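Local structure of amino acid ABC transporter, binding protein (Thermus thermophilus, 3VV5) at residues A[27-32]-A[232-237]; A[88-91]-A[95-98]; A[101-104]-A[108-111]. The protein binds the lysine analogue L-thialysine, (S)-2-aminoethyl-L-cysteine, and probably delivers it to an ABC transporter for uptake into the cell. All coordinates share one frame; numbering follows the deposited sequence.

In the fold
Near the N terminus the chain enters helix 29-35, and contact 1 sets the start of this helix beside helix 226-242, closing a loop of 199 intervening residues. Both other contacts lie within that loop and follow one another in series. Contact 2 turns the chain back from helix 87-92 toward strand 98-100; contact 3 then brings helix 107-112 against strand 102-104 at the ligand. Contacts 1 and 2 touch through the R27–D97 salt bridge and the packing of L232 on F98. Contacts 2 and 3 meet where L88 packs on H103 and R109, whereas contacts 1 and 3 stay about 11 Å apart at their nearest atoms.

Contact 1: residues A[27-32]-A[232-237]; sequences RSFEEI and LNRALA
At the surface of this solute-binding protein, the capped first turn of helix 29-35 faces the middle of helix 226-242, and the two meet through F29 and R234. NH1 of R234 approaches the outer end of the F29 ring, 4.0 Å from CE2 and nearly as close to CZ. The guanidinium presents its edge to CE2, and its plane stands 72° from that of the ring. With R234 CZ lying 5.7 Å from the centroid of the F29 ring, any cation-pi attraction is weak at most. The two side chains cross at about a right angle. F29 carries its ring anti to the backbone N (chi1 176°), which sends it out toward the other helix; R234 is extended at first and then bends at chi3 (67°), turning its guanidinium back to the ring.

The turn that bears F29 is fixed by a capping box. S28 is the N-cap, and E31 N donates to S28 OG over 3.3 Å; in return S28 N reaches E31 OE1 at 3.1 Å, meeting the oxygen from above the carboxylate plane. A weak bond of 2.8 Å also links S28 OG to E31 OE2.

F29 N and E30 OE2 both bond to the hydroxyl of S227, and the F29 side chain touches A231, so the start of helix 29-35 is held to helix 226-242 at several points. On helix 226-242 itself, L232 and A235 pack on I69 of helix 61-72; L232 also rests on V221 and L236 on M219, both of strand 206-222.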
loop_
_atom_site.group_PDB
_atom_site.type_symbol
_atom_site.label_atom_id
_atom_site.label_comp_id
_atom_site.label_asym_id
_atom_site.label_seq_id
_atom_site.Cartn_x
_atom_site.Cartn_y
_atom_site.Cartn_z
ATOM N N ARG A 27 -13.439 -17.282 6.170
ATOM C CA ARG A 27 -14.855 -17.138 6.483
ATOM C C ARG A 27 -15.609 -16.471 5.336
ATOM O O ARG A 27 -15.164 -15.475 4.786
ATOM C CB ARG A 27 -15.062 -16.326 7.767
ATOM C CG ARG A 27 -14.253 -16.763 8.997
ATOM C CD ARG A 27 -14.791 -16.082 10.273
ATOM N NE ARG A 27 -14.472 -14.656 10.307
ATOM C CZ ARG A 27 -15.130 -13.741 11.020
ATOM N NH1 ARG A 27 -14.746 -12.470 10.976
ATOM N NH2 ARG A 27 -16.171 -14.081 11.774
ATOM N N SER A 28 -16.768 -17.023 4.989
ATOM C CA SER A 28 -17.637 -16.407 3.992
ATOM C C SER A 28 -18.293 -15.164 4.587
ATOM O O SER A 28 -18.313 -14.988 5.813
ATOM C CB SER A 28 -18.728 -17.388 3.586
ATOM O OG SER A 28 -19.706 -17.399 4.609
ATOM N N PHE A 29 -18.870 -14.329 3.723
ATOM C CA PHE A 29 -19.487 -13.082 4.162
ATOM C C PHE A 29 -20.625 -13.306 5.158
ATOM O O PHE A 29 -20.758 -12.572 6.146
ATOM C CB PHE A 29 -20.006 -12.263 2.971
ATOM C CG PHE A 29 -20.723 -11.012 3.389
ATOM C CD1 PHE A 29 -20.031 -9.980 4.011
ATOM C CD2 PHE A 29 -22.100 -10.886 3.203
ATOM C CE1 PHE A 29 -20.691 -8.820 4.449
ATOM C CE2 PHE A 29 -22.776 -9.742 3.612
ATOM C CZ PHE A 29 -22.069 -8.700 4.248
ATOM N N GLU A 30 -21.466 -14.293 4.854
ATOM C CA GLU A 30 -22.570 -14.693 5.722
ATOM C C GLU A 30 -22.071 -15.071 7.149
ATOM O O GLU A 30 -22.635 -14.635 8.169
ATOM C CB GLU A 30 -23.410 -15.806 5.043
ATOM C CG GLU A 30 -22.630 -16.841 4.128
ATOM C CD GLU A 30 -22.816 -16.628 2.597
ATOM O OE1 GLU A 30 -23.967 -16.491 2.130
ATOM O OE2 GLU A 30 -21.820 -16.630 1.848
ATOM N N GLU A 31 -20.982 -15.821 7.207
ATOM C CA GLU A 31 -20.321 -16.167 8.473
ATOM C C GLU A 31 -19.754 -14.960 9.228
ATOM O O GLU A 31 -19.931 -14.852 10.434
ATOM C CB GLU A 31 -19.228 -17.192 8.235
ATOM C CG GLU A 31 -19.777 -18.581 7.949
ATOM C CD GLU A 31 -19.011 -19.305 6.863
ATOM O OE1 GLU A 31 -17.757 -19.293 6.904
ATOM O OE2 GLU A 31 -19.675 -19.881 5.964
ATOM N N ILE A 32 -19.081 -14.063 8.512
ATOM C CA ILE A 32 -18.581 -12.816 9.096
ATOM C C ILE A 32 -19.760 -11.997 9.623
ATOM O O ILE A 32 -19.746 -11.552 10.754
ATOM C CB ILE A 32 -17.711 -12.035 8.072
ATOM C CG1 ILE A 32 -16.421 -12.823 7.790
ATOM C CG2 ILE A 32 -17.383 -10.634 8.587
ATOM C CD1 ILE A 32 -15.795 -12.629 6.410
ATOM N N LEU A 232 -17.079 -7.149 -0.614
ATOM C CA LEU A 232 -16.143 -6.031 -0.584
ATOM C C LEU A 232 -16.244 -5.207 -1.861
ATOM O O LEU A 232 -16.226 -3.969 -1.805
ATOM C CB LEU A 232 -14.690 -6.494 -0.322
ATOM C CG LEU A 232 -14.458 -7.175 1.036
ATOM C CD1 LEU A 232 -13.026 -7.777 1.079
ATOM C CD2 LEU A 232 -14.619 -6.194 2.181
ATOM N N ASN A 233 -16.370 -5.872 -3.000
ATOM C CA ASN A 233 -16.563 -5.161 -4.268
ATOM C C ASN A 233 -17.819 -4.302 -4.256
ATOM O O ASN A 233 -17.824 -3.167 -4.759
ATOM C CB ASN A 233 -16.609 -6.157 -5.443
ATOM C CG ASN A 233 -15.222 -6.517 -5.947
ATOM O OD1 ASN A 233 -14.305 -5.690 -5.933
ATOM N ND2 ASN A 233 -15.066 -7.742 -6.390
ATOM N N ARG A 234 -18.895 -4.863 -3.712
ATOM C CA ARG A 234 -20.163 -4.154 -3.653
ATOM C C ARG A 234 -20.042 -2.872 -2.804
ATOM O O ARG A 234 -20.406 -1.785 -3.253
ATOM C CB ARG A 234 -21.286 -5.051 -3.126
ATOM C CG ARG A 234 -22.605 -4.258 -2.890
ATOM C CD ARG A 234 -23.770 -5.097 -2.363
ATOM N NE ARG A 234 -23.548 -5.591 -0.994
ATOM C CZ ARG A 234 -23.192 -6.841 -0.689
ATOM N NH1 ARG A 234 -23.043 -7.206 0.587
ATOM N NH2 ARG A 234 -22.985 -7.736 -1.653
ATOM N N ALA A 235 -19.503 -2.999 -1.592
ATOM C CA ALA A 235 -19.314 -1.857 -0.711
ATOM C C ALA A 235 -18.388 -0.791 -1.318
ATOM O O ALA A 235 -18.668 0.387 -1.196
ATOM C CB ALA A 235 -18.819 -2.307 0.694
ATOM N N LEU A 236 -17.304 -1.202 -1.984
ATOM C CA LEU A 236 -16.389 -0.255 -2.624
ATOM C C LEU A 236 -17.109 0.547 -3.711
ATOM O O LEU A 236 -17.024 1.781 -3.746
ATOM C CB LEU A 236 -15.147 -0.979 -3.221
ATOM C CG LEU A 236 -14.126 -0.077 -3.953
ATOM C CD1 LEU A 236 -13.507 0.943 -3.025
ATOM C CD2 LEU A 236 -13.000 -0.888 -4.683
ATOM N N ALA A 237 -17.841 -0.153 -4.571
ATOM C CA ALA A 237 -18.592 0.501 -5.638
ATOM C C ALA A 237 -19.654 1.451 -5.074
ATOM O O ALA A 237 -19.831 2.559 -5.591
ATOM C CB ALA A 237 -19.224 -0.526 -6.577
#

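Contact 2: residues A[88-91]-A[95-98]; sequences LIQL and RFDF
Q90 and R95 are joined through the backbone: R95 N donates to Q90 O over 3.1 Å. A water bridges the next step of the chain, donating to L91 O at 3.0 Å and to F96 O at 2.9 Å. The side chains of Q90 and R95 lie alongside each other and point the same way, with the amide and guanidinium planes well turned from one another.

These polar links accompany the turn by which the chain leaves helix 87-92 and doubles back into strand 98-100, the helix-to-strand half of a beta-alpha-beta crossover from strand 76-81 through helix 87-92 to strand 98-100, both strands running parallel to strand 37-42 between them. At its far end D97 faces away from the helix and forms a salt bridge with R27 through OD2, which also accepts from R39 N.

Van der Waals contacts make up the rest. Q90 CB comes to 3.7 Å from F96 CZ, approaching the ring obliquely, while R95 CB sits over the centre of one ring face. L91 reaches F96 through its CB, 4.2 Å from F96 CD2. Because L91 CG is anti to the backbone N (chi1 168°), its CD1 reaches the returning chain, 3.5 Å from D97 O and 3.8 Å from F98 CA. Beyond this, L91 rests on A220 of strand 206-222, and F98 packs on I38, I40 and L232.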
loop_
_atom_site.group_PDB
_atom_site.type_symbol
_atom_site.label_atom_id
_atom_site.label_comp_id
_atom_site.label_asym_id
_atom_site.label_seq_id
_atom_site.Cartn_x
_atom_site.Cartn_y
_atom_site.Cartn_z
ATOM N N LEU A 88 -0.202 -11.440 2.726
ATOM C CA LEU A 88 -0.961 -12.302 1.814
ATOM C C LEU A 88 -0.949 -13.762 2.279
ATOM O O LEU A 88 -1.969 -14.452 2.214
ATOM C CB LEU A 88 -0.481 -12.167 0.368
ATOM C CG LEU A 88 -0.602 -10.753 -0.231
ATOM C CD1 LEU A 88 -0.191 -10.773 -1.699
ATOM C CD2 LEU A 88 -2.017 -10.163 -0.028
ATOM N N ILE A 89 0.196 -14.210 2.785
ATOM C CA ILE A 89 0.307 -15.563 3.334
ATOM C C ILE A 89 -0.634 -15.759 4.516
ATOM O O ILE A 89 -1.405 -16.720 4.547
ATOM C CB ILE A 89 1.778 -15.923 3.664
ATOM C CG1 ILE A 89 2.552 -15.976 2.341
ATOM C CG2 ILE A 89 1.866 -17.275 4.393
ATOM C CD1 ILE A 89 4.059 -16.062 2.472
ATOM N N GLN A 90 -0.613 -14.835 5.471
ATOM C CA GLN A 90 -1.481 -14.971 6.631
ATOM C C GLN A 90 -2.975 -14.866 6.284
ATOM O O GLN A 90 -3.796 -15.465 6.961
ATOM C CB GLN A 90 -1.123 -13.984 7.742
ATOM C CG GLN A 90 0.225 -14.305 8.419
ATOM C CD GLN A 90 0.206 -14.103 9.939
ATOM O OE1 GLN A 90 0.895 -14.802 10.676
ATOM N NE2 GLN A 90 -0.583 -13.168 10.402
ATOM N N LEU A 91 -3.301 -14.098 5.246
ATOM C CA LEU A 91 -4.670 -13.973 4.760
ATOM C C LEU A 91 -5.164 -15.341 4.294
ATOM O O LEU A 91 -6.258 -15.773 4.664
ATOM C CB LEU A 91 -4.721 -12.971 3.590
ATOM C CG LEU A 91 -5.993 -12.874 2.732
ATOM C CD1 LEU A 91 -7.202 -12.479 3.607
ATOM C CD2 LEU A 91 -5.802 -11.892 1.588
ATOM N N ARG A 95 -5.990 -15.837 9.076
ATOM C CA ARG A 95 -5.708 -14.945 10.216
ATOM C C ARG A 95 -6.579 -13.682 10.174
ATOM O O ARG A 95 -7.004 -13.166 11.214
ATOM C CB ARG A 95 -4.202 -14.598 10.270
ATOM C CG ARG A 95 -3.805 -13.540 11.326
ATOM C CD ARG A 95 -3.644 -14.133 12.710
ATOM N NE ARG A 95 -3.347 -13.156 13.771
ATOM C CZ ARG A 95 -2.135 -12.685 14.069
ATOM N NH1 ARG A 95 -1.076 -13.052 13.364
ATOM N NH2 ARG A 95 -1.982 -11.825 15.071
ATOM N N PHE A 96 -6.846 -13.183 8.973
ATOM C CA PHE A 96 -7.773 -12.063 8.798
ATOM C C PHE A 96 -8.720 -12.421 7.657
ATOM O O PHE A 96 -8.436 -13.335 6.871
ATOM C CB PHE A 96 -7.071 -10.735 8.454
ATOM C CG PHE A 96 -5.556 -10.768 8.487
ATOM C CD1 PHE A 96 -4.863 -10.458 9.646
ATOM C CD2 PHE A 96 -4.829 -11.022 7.326
ATOM C CE1 PHE A 96 -3.459 -10.431 9.664
ATOM C CE2 PHE A 96 -3.428 -11.004 7.341
ATOM C CZ PHE A 96 -2.747 -10.715 8.504
ATOM N N ASP A 97 -9.828 -11.694 7.545
ATOM C CA ASP A 97 -10.810 -11.939 6.483
ATOM C C ASP A 97 -10.441 -11.241 5.180
ATOM O O ASP A 97 -10.639 -11.785 4.081
ATOM C CB ASP A 97 -12.204 -11.502 6.942
ATOM C CG ASP A 97 -12.634 -12.212 8.184
ATOM O OD1 ASP A 97 -12.587 -13.464 8.183
ATOM O OD2 ASP A 97 -12.998 -11.533 9.166
ATOM N N PHE A 98 -9.897 -10.033 5.302
ATOM C CA PHE A 98 -9.313 -9.352 4.157
ATOM C C PHE A 98 -8.139 -8.477 4.553
ATOM O O PHE A 98 -7.932 -8.172 5.735
ATOM C CB PHE A 98 -10.346 -8.590 3.296
ATOM C CG PHE A 98 -10.779 -7.224 3.832
ATOM C CD1 PHE A 98 -10.227 -6.044 3.307
ATOM C CD2 PHE A 98 -11.814 -7.119 4.773
ATOM C CE1 PHE A 98 -10.653 -4.770 3.768
ATOM C CE2 PHE A 98 -12.286 -5.846 5.231
ATOM C CZ PHE A 98 -11.701 -4.676 4.733
HETATM O O HOH W 1 -9.245 -15.509 5.147
#

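Contact 3: residues A[101-104]-A[108-111]; sequences ASHG and ERAR. With SLZ (L-thialysine), chain C.
The binding site for L-thialysine takes in both segments here, with R109 reaching from helix 107-112 to meet G104 and the carboxylate of the ligand. R109 NH1 donates to G104 O at 2.9 Å, in the carbonyl plane and on a lone pair, and to ligand OXT at 2.8 Å along an almost straight path (176°). NH2 grips the other carboxylate oxygen, O, at 2.9 Å, so the two terminal nitrogens hold the two carboxylate oxygens in a bidentate pair of hydrogen bonds. G104 N supplies a further bond of 2.8 Å to OXT, so this oxygen is held by two donors. R109 is extended from CG to NE, and this carries its guanidinium across to the ligand.

Such an arginine clamping the alpha-carboxylate is a hallmark of amino acid-binding proteins in solute-binding family 3. Backbone carbonyls take both amino groups: the alpha-amino N, beside the carboxylate, donates to S102 O at 3.0 Å, and NZ at the far end of the ligand side chain donates to A101 O at 3.1 Å. E215, T151 and Y152 add hydrogen bonds from elsewhere in the pocket.

H103 covers one face of the guanidinium, an edge of its ring lying over the centre of that face with the planes 78° apart. F84 stacks on the H103 ring, and G149 O accepts another bond from R109 NH2, further fixing the guanidinium.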
loop_
_atom_site.group_PDB
_atom_site.type_symbol
_atom_site.label_atom_id
_atom_site.label_comp_id
_atom_site.label_asym_id
_atom_site.label_seq_id
_atom_site.Cartn_x
_atom_site.Cartn_y
_atom_site.Cartn_z
ATOM N N ALA A 101 -3.675 -2.957 2.380
ATOM C CA ALA A 101 -2.325 -2.593 2.757
ATOM C C ALA A 101 -1.499 -2.168 1.527
ATOM O O ALA A 101 -0.292 -2.429 1.443
ATOM C CB ALA A 101 -1.674 -3.762 3.480
ATOM N N SER A 102 -2.169 -1.511 0.588
ATOM C CA SER A 102 -1.546 -0.914 -0.594
ATOM C C SER A 102 -0.923 -1.930 -1.564
ATOM O O SER A 102 0.074 -1.615 -2.211
ATOM C CB SER A 102 -0.517 0.151 -0.171
ATOM O OG SER A 102 -1.158 1.279 0.412
ATOM N N HIS A 103 -1.505 -3.121 -1.683
ATOM C CA HIS A 103 -0.975 -4.116 -2.627
ATOM C C HIS A 103 -1.316 -3.744 -4.050
ATOM O O HIS A 103 -2.491 -3.656 -4.412
ATOM C CB HIS A 103 -1.513 -5.527 -2.365
ATOM C CG HIS A 103 -1.016 -6.142 -1.095
ATOM N ND1 HIS A 103 0.096 -6.965 -1.048
ATOM C CD2 HIS A 103 -1.480 -6.059 0.171
ATOM C CE1 HIS A 103 0.286 -7.367 0.199
ATOM N NE2 HIS A 103 -0.664 -6.842 0.953
ATOM N N GLY A 104 -0.288 -3.550 -4.858
ATOM C CA GLY A 104 -0.472 -3.450 -6.295
ATOM C C GLY A 104 -0.867 -4.811 -6.838
ATOM O O GLY A 104 -0.421 -5.828 -6.344
ATOM N N GLU A 108 1.529 -12.616 -10.334
ATOM C CA GLU A 108 1.901 -13.576 -9.292
ATOM C C GLU A 108 1.032 -13.478 -8.061
ATOM O O GLU A 108 0.605 -14.505 -7.501
ATOM C CB GLU A 108 3.383 -13.401 -8.902
ATOM C CG GLU A 108 4.347 -14.073 -9.882
ATOM C CD GLU A 108 5.494 -13.167 -10.353
ATOM O OE1 GLU A 108 6.185 -12.548 -9.504
ATOM O OE2 GLU A 108 5.699 -13.080 -11.592
ATOM N N ARG A 109 0.774 -12.243 -7.616
ATOM C CA ARG A 109 -0.097 -12.048 -6.460
ATOM C C ARG A 109 -1.555 -12.427 -6.764
ATOM O O ARG A 109 -2.232 -12.939 -5.884
ATOM C CB ARG A 109 -0.055 -10.610 -5.959
ATOM C CG ARG A 109 1.195 -10.209 -5.195
ATOM C CD ARG A 109 1.212 -8.688 -5.027
ATOM N NE ARG A 109 2.384 -8.209 -4.290
ATOM C CZ ARG A 109 2.644 -6.930 -4.045
ATOM N NH1 ARG A 109 1.808 -5.986 -4.470
ATOM N NH2 ARG A 109 3.745 -6.588 -3.366
ATOM N N ALA A 110 -2.026 -12.140 -7.981
ATOM C CA ALA A 110 -3.410 -12.430 -8.393
ATOM C C ALA A 110 -3.720 -13.937 -8.447
ATOM O O ALA A 110 -4.875 -14.346 -8.320
ATOM C CB ALA A 110 -3.731 -11.777 -9.717
ATOM N N ARG A 111 -2.687 -14.743 -8.653
ATOM C CA ARG A 111 -2.795 -16.190 -8.462
ATOM C C ARG A 111 -2.950 -16.560 -6.994
ATOM O O ARG A 111 -3.848 -17.339 -6.635
ATOM C CB ARG A 111 -1.572 -16.899 -9.034
ATOM C CG ARG A 111 -1.385 -16.690 -10.507
ATOM C CD ARG A 111 -0.427 -17.742 -11.046
ATOM N NE ARG A 111 0.517 -17.184 -12.010
ATOM C CZ ARG A 111 1.752 -16.799 -11.700
ATOM N NH1 ARG A 111 2.202 -16.913 -10.450
ATOM N NH2 ARG A 111 2.544 -16.303 -12.638
HETATM N N SLZ C . 2.594 -0.743 -3.526
HETATM C CA SLZ C . 3.462 -1.630 -2.718
HETATM C CB SLZ C . 2.881 -1.812 -1.289
HETATM S SG SLZ C . 3.677 -0.979 0.131
HETATM C CD SLZ C . 2.497 -1.577 1.394
HETATM C CE SLZ C . 2.813 -1.273 2.862
HETATM N NZ SLZ C . 1.544 -1.219 3.606
HETATM C C SLZ C . 3.379 -2.993 -3.400
HETATM O O SLZ C . 4.325 -3.781 -3.246
HETATM O OXT SLZ C . 2.349 -3.225 -4.074
#